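PDB 1PK1: Sex comb on midleg CG9495-PA from Drosophila melanogaster, which probably acts in transcriptional repression, its SAM domain pairing with that of Polyhomeotic in a Scm/Ph copolymer. Local coordinates for residues 39-45 / 61-65. The protein carries 2 engineered substitutions. Numbering follows the deposited sequence.
Sequences LFRKHEI and YMGLK
In the SAM domain a methionine side chain packs between the end of helix 37-42 and the loop joining helices 55-61 and 66-79. Met-62 (m, t, p) is the inserted side chain: its CE makes a CH-pi contact over the Phe-40 ring face (4.3 Å to the centroid, 27° off the normal) and lies 3.9 Å from Leu-39 CG and 4.2 Å from Ile-45 CG1. Met-62 SD, 5.5 Å from the Phe-40 centroid, adds a Met-aromatic contact. In this all-helical fold helix 37-42 ends in a Schellman motif, with Glu-44 at positive phi and bonds Ile-45 N to Phe-40 O (3.0 Å) and Glu-44 N to Arg-41 O (3.0 Å). The backbones are closest at Leu-39 and Met-62 (CA-CA 7.1 Å). Gly-63 (phi 72°) turns the chain so that Leu-64 CD2 meets Leu-39 CD2 at 3.6 Å; Leu-64 and Phe-40 also touch Ile-72. On the more exposed side Met-62 CG makes a CH-pi contact over the His-43 ring face (3.6 Å to the centroid, 3° off the normal), and a water 2.8 Å from His-43 NE2 donates weakly to Met-62 O (3.4 Å).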
ATOM      1  N   LEU B  39     -15.695   0.646   0.697  1.00 16.86           N
ATOM      2  CA  LEU B  39     -15.181   2.012   0.708  1.00 17.59           C
ATOM      3  C   LEU B  39     -15.201   2.513  -0.734  1.00 17.20           C
ATOM      4  O   LEU B  39     -15.520   3.676  -1.002  1.00 15.83           O
ATOM      5  CB  LEU B  39     -13.759   2.027   1.277  1.00 19.52           C
ATOM      6  CG  LEU B  39     -13.059   3.351   1.580  1.00 21.55           C
ATOM      7  CD1 LEU B  39     -13.951   4.268   2.420  1.00 21.40           C
ATOM      8  CD2 LEU B  39     -11.760   3.039   2.321  1.00 21.03           C
ATOM      9  N   PHE B  40     -14.863   1.631  -1.669  1.00 15.41           N
ATOM     10  CA  PHE B  40     -14.880   1.992  -3.079  1.00 15.81           C
ATOM     11  C   PHE B  40     -16.310   2.272  -3.524  1.00 16.31           C
ATOM     12  O   PHE B  40     -16.551   3.158  -4.344  1.00 15.45           O
ATOM     13  CB  PHE B  40     -14.256   0.882  -3.928  1.00 17.10           C
ATOM     14  CG  PHE B  40     -12.764   0.985  -4.032  1.00 16.40           C
ATOM     15  CD1 PHE B  40     -11.971   0.925  -2.891  1.00 17.58           C
ATOM     16  CD2 PHE B  40     -12.156   1.205  -5.264  1.00 18.23           C
ATOM     17  CE1 PHE B  40     -10.591   1.090  -2.969  1.00 20.16           C
ATOM     18  CE2 PHE B  40     -10.777   1.373  -5.360  1.00 17.83           C
ATOM     19  CZ  PHE B  40      -9.991   1.317  -4.210  1.00 20.11           C
ATOM     20  N   ARG B  41     -17.263   1.529  -2.970  1.00 15.61           N
ATOM     21  CA  ARG B  41     -18.667   1.750  -3.301  1.00 16.90           C
ATOM     22  C   ARG B  41     -19.106   3.095  -2.719  1.00 16.11           C
ATOM     23  O   ARG B  41     -19.758   3.894  -3.398  1.00 16.86           O
ATOM     24  CB  ARG B  41     -19.536   0.622  -2.732  1.00 18.67           C
ATOM     25  CG  ARG B  41     -19.182  -0.739  -3.298  1.00 21.70           C
ATOM     26  CD  ARG B  41     -20.200  -1.814  -2.937  1.00 24.44           C
ATOM     27  NE  ARG B  41     -19.903  -3.074  -3.622  1.00 25.04           N
ATOM     28  CZ  ARG B  41     -18.954  -3.929  -3.252  1.00 27.31           C
ATOM     29  NH1 ARG B  41     -18.199  -3.680  -2.192  1.00 28.27           N
ATOM     30  NH2 ARG B  41     -18.747  -5.030  -3.959  1.00 30.29           N
ATOM     31  N   LYS B  42     -18.726   3.337  -1.466  1.00 16.12           N
ATOM     32  CA  LYS B  42     -19.054   4.574  -0.757  1.00 17.66           C
ATOM     33  C   LYS B  42     -18.542   5.801  -1.515  1.00 16.16           C
ATOM     34  O   LYS B  42     -19.252   6.801  -1.652  1.00 17.01           O
ATOM     35  CB  LYS B  42     -18.432   4.536   0.646  1.00 18.37           C
ATOM     36  CG  LYS B  42     -18.610   5.799   1.488  1.00 21.92           C
ATOM     37  CD  LYS B  42     -20.019   5.946   2.027  1.00 25.18           C
ATOM     38  CE  LYS B  42     -20.079   7.057   3.072  1.00 27.32           C
ATOM     39  NZ  LYS B  42     -21.468   7.304   3.536  1.00 30.67           N
ATOM     40  N   HIS B  43     -17.311   5.721  -2.015  1.00 14.38           N
ATOM     41  CA  HIS B  43     -16.717   6.834  -2.746  1.00 13.82           C
ATOM     42  C   HIS B  43     -17.042   6.837  -4.234  1.00 14.88           C
ATOM     43  O   HIS B  43     -16.574   7.707  -4.981  1.00 14.96           O
ATOM     44  CB  HIS B  43     -15.204   6.853  -2.501  1.00 14.98           C
ATOM     45  CG  HIS B  43     -14.840   7.350  -1.139  1.00 15.64           C
ATOM     46  ND1 HIS B  43     -14.606   8.685  -0.873  1.00 17.48           N
ATOM     47  CD2 HIS B  43     -14.774   6.713   0.054  1.00 15.77           C
ATOM     48  CE1 HIS B  43     -14.417   8.846   0.424  1.00 13.86           C
ATOM     49  NE2 HIS B  43     -14.514   7.666   1.010  1.00 17.05           N
ATOM     50  N   GLU B  44     -17.861   5.873  -4.648  1.00 14.75           N
ATOM     51  CA  GLU B  44     -18.297   5.748  -6.037  1.00 15.84           C
ATOM     52  C   GLU B  44     -17.113   5.755  -6.989  1.00 17.66           C
ATOM     53  O   GLU B  44     -17.071   6.524  -7.949  1.00 16.68           O
ATOM     54  CB  GLU B  44     -19.265   6.889  -6.372  1.00 20.13           C
ATOM     55  CG  GLU B  44     -20.593   6.783  -5.634  1.00 21.12           C
ATOM     56  CD  GLU B  44     -21.384   8.087  -5.621  1.00 24.36           C
ATOM     57  OE1 GLU B  44     -21.145   8.957  -6.485  1.00 23.77           O
ATOM     58  OE2 GLU B  44     -22.254   8.230  -4.742  1.00 28.59           O
ATOM     59  N   ILE B  45     -16.161   4.867  -6.729  1.00 16.89           N
ATOM     60  CA  ILE B  45     -14.966   4.783  -7.552  1.00 16.57           C
ATOM     61  C   ILE B  45     -15.202   3.936  -8.797  1.00 17.59           C
ATOM     62  O   ILE B  45     -15.066   2.713  -8.769  1.00 18.04           O
ATOM     63  CB  ILE B  45     -13.780   4.203  -6.732  1.00 15.68           C
ATOM     64  CG1 ILE B  45     -13.550   5.060  -5.480  1.00 17.98           C
ATOM     65  CG2 ILE B  45     -12.503   4.190  -7.572  1.00 17.47           C
ATOM     66  CD1 ILE B  45     -13.261   6.524  -5.766  1.00 18.90           C
ATOM     67  N   TYR B  61      -8.858  11.436   1.931  1.00 16.26           N
ATOM     68  CA  TYR B  61     -10.299  11.409   1.700  1.00 17.02           C
ATOM     69  C   TYR B  61     -11.018  10.077   1.895  1.00 17.21           C
ATOM     70  O   TYR B  61     -12.193  10.058   2.259  1.00 18.20           O
ATOM     71  CB  TYR B  61     -10.581  11.956   0.299  1.00 17.60           C
ATOM     72  CG  TYR B  61      -9.976  13.325   0.067  1.00 17.94           C
ATOM     73  CD1 TYR B  61      -9.525  13.702  -1.196  1.00 16.77           C
ATOM     74  CD2 TYR B  61      -9.857  14.246   1.112  1.00 18.54           C
ATOM     75  CE1 TYR B  61      -8.968  14.961  -1.418  1.00 18.03           C
ATOM     76  CE2 TYR B  61      -9.301  15.511   0.897  1.00 18.56           C
ATOM     77  CZ  TYR B  61      -8.860  15.857  -0.364  1.00 17.80           C
ATOM     78  OH  TYR B  61      -8.300  17.098  -0.578  1.00 20.48           O
ATOM     79  N   MET B  62     -10.333   8.964   1.663  1.00 15.57           N
ATOM     80  CA  MET B  62     -10.982   7.667   1.834  1.00 15.40           C
ATOM     81  C   MET B  62     -10.602   7.005   3.156  1.00 14.44           C
ATOM     82  O   MET B  62     -11.154   5.970   3.519  1.00 16.13           O
ATOM     83  CB  MET B  62     -10.628   6.741   0.669  1.00 15.14           C
ATOM     84  CG  MET B  62     -11.154   7.224  -0.671  1.00 14.70           C
ATOM     85  SD  MET B  62     -10.655   6.194  -2.067  1.00 15.56           S
ATOM     86  CE  MET B  62     -11.619   4.695  -1.758  1.00 17.43           C
ATOM     87  N   GLY B  63      -9.648   7.598   3.863  1.00 14.33           N
ATOM     88  CA  GLY B  63      -9.230   7.055   5.145  1.00 14.85           C
ATOM     89  C   GLY B  63      -8.420   5.773   5.071  1.00 15.99           C
ATOM     90  O   GLY B  63      -8.295   5.053   6.063  1.00 16.83           O
ATOM     91  N   LEU B  64      -7.874   5.477   3.898  1.00 15.32           N
ATOM     92  CA  LEU B  64      -7.059   4.277   3.727  1.00 14.44           C
ATOM     93  C   LEU B  64      -5.678   4.513   4.327  1.00 14.12           C
ATOM     94  O   LEU B  64      -5.163   5.629   4.285  1.00 13.93           O
ATOM     95  CB  LEU B  64      -6.917   3.951   2.238  1.00 13.42           C
ATOM     96  CG  LEU B  64      -8.164   3.389   1.549  1.00 14.17           C
ATOM     97  CD1 LEU B  64      -8.041   3.513   0.045  1.00 13.84           C
ATOM     98  CD2 LEU B  64      -8.339   1.934   1.970  1.00 16.64           C
ATOM     99  N   LYS B  65      -5.089   3.468   4.898  1.00 12.89           N
ATOM    100  CA  LYS B  65      -3.745   3.568   5.456  1.00 13.87           C
ATOM    101  C   LYS B  65      -2.756   3.450   4.293  1.00 13.64           C
ATOM    102  O   LYS B  65      -3.138   3.045   3.189  1.00 13.91           O
ATOM    103  CB  LYS B  65      -3.505   2.458   6.485  1.00 15.63           C
ATOM    104  CG  LYS B  65      -4.446   2.531   7.683  1.00 18.41           C
ATOM    105  CD  LYS B  65      -4.424   3.911   8.315  1.00 23.14           C
ATOM    106  CE  LYS B  65      -5.332   3.974   9.539  1.00 26.22           C
ATOM    107  NZ  LYS B  65      -5.380   5.336  10.114  1.00 29.05           N
TER
HETATM  108  O   HOH W   1     -14.275   7.179   3.784  1.00 29.49           O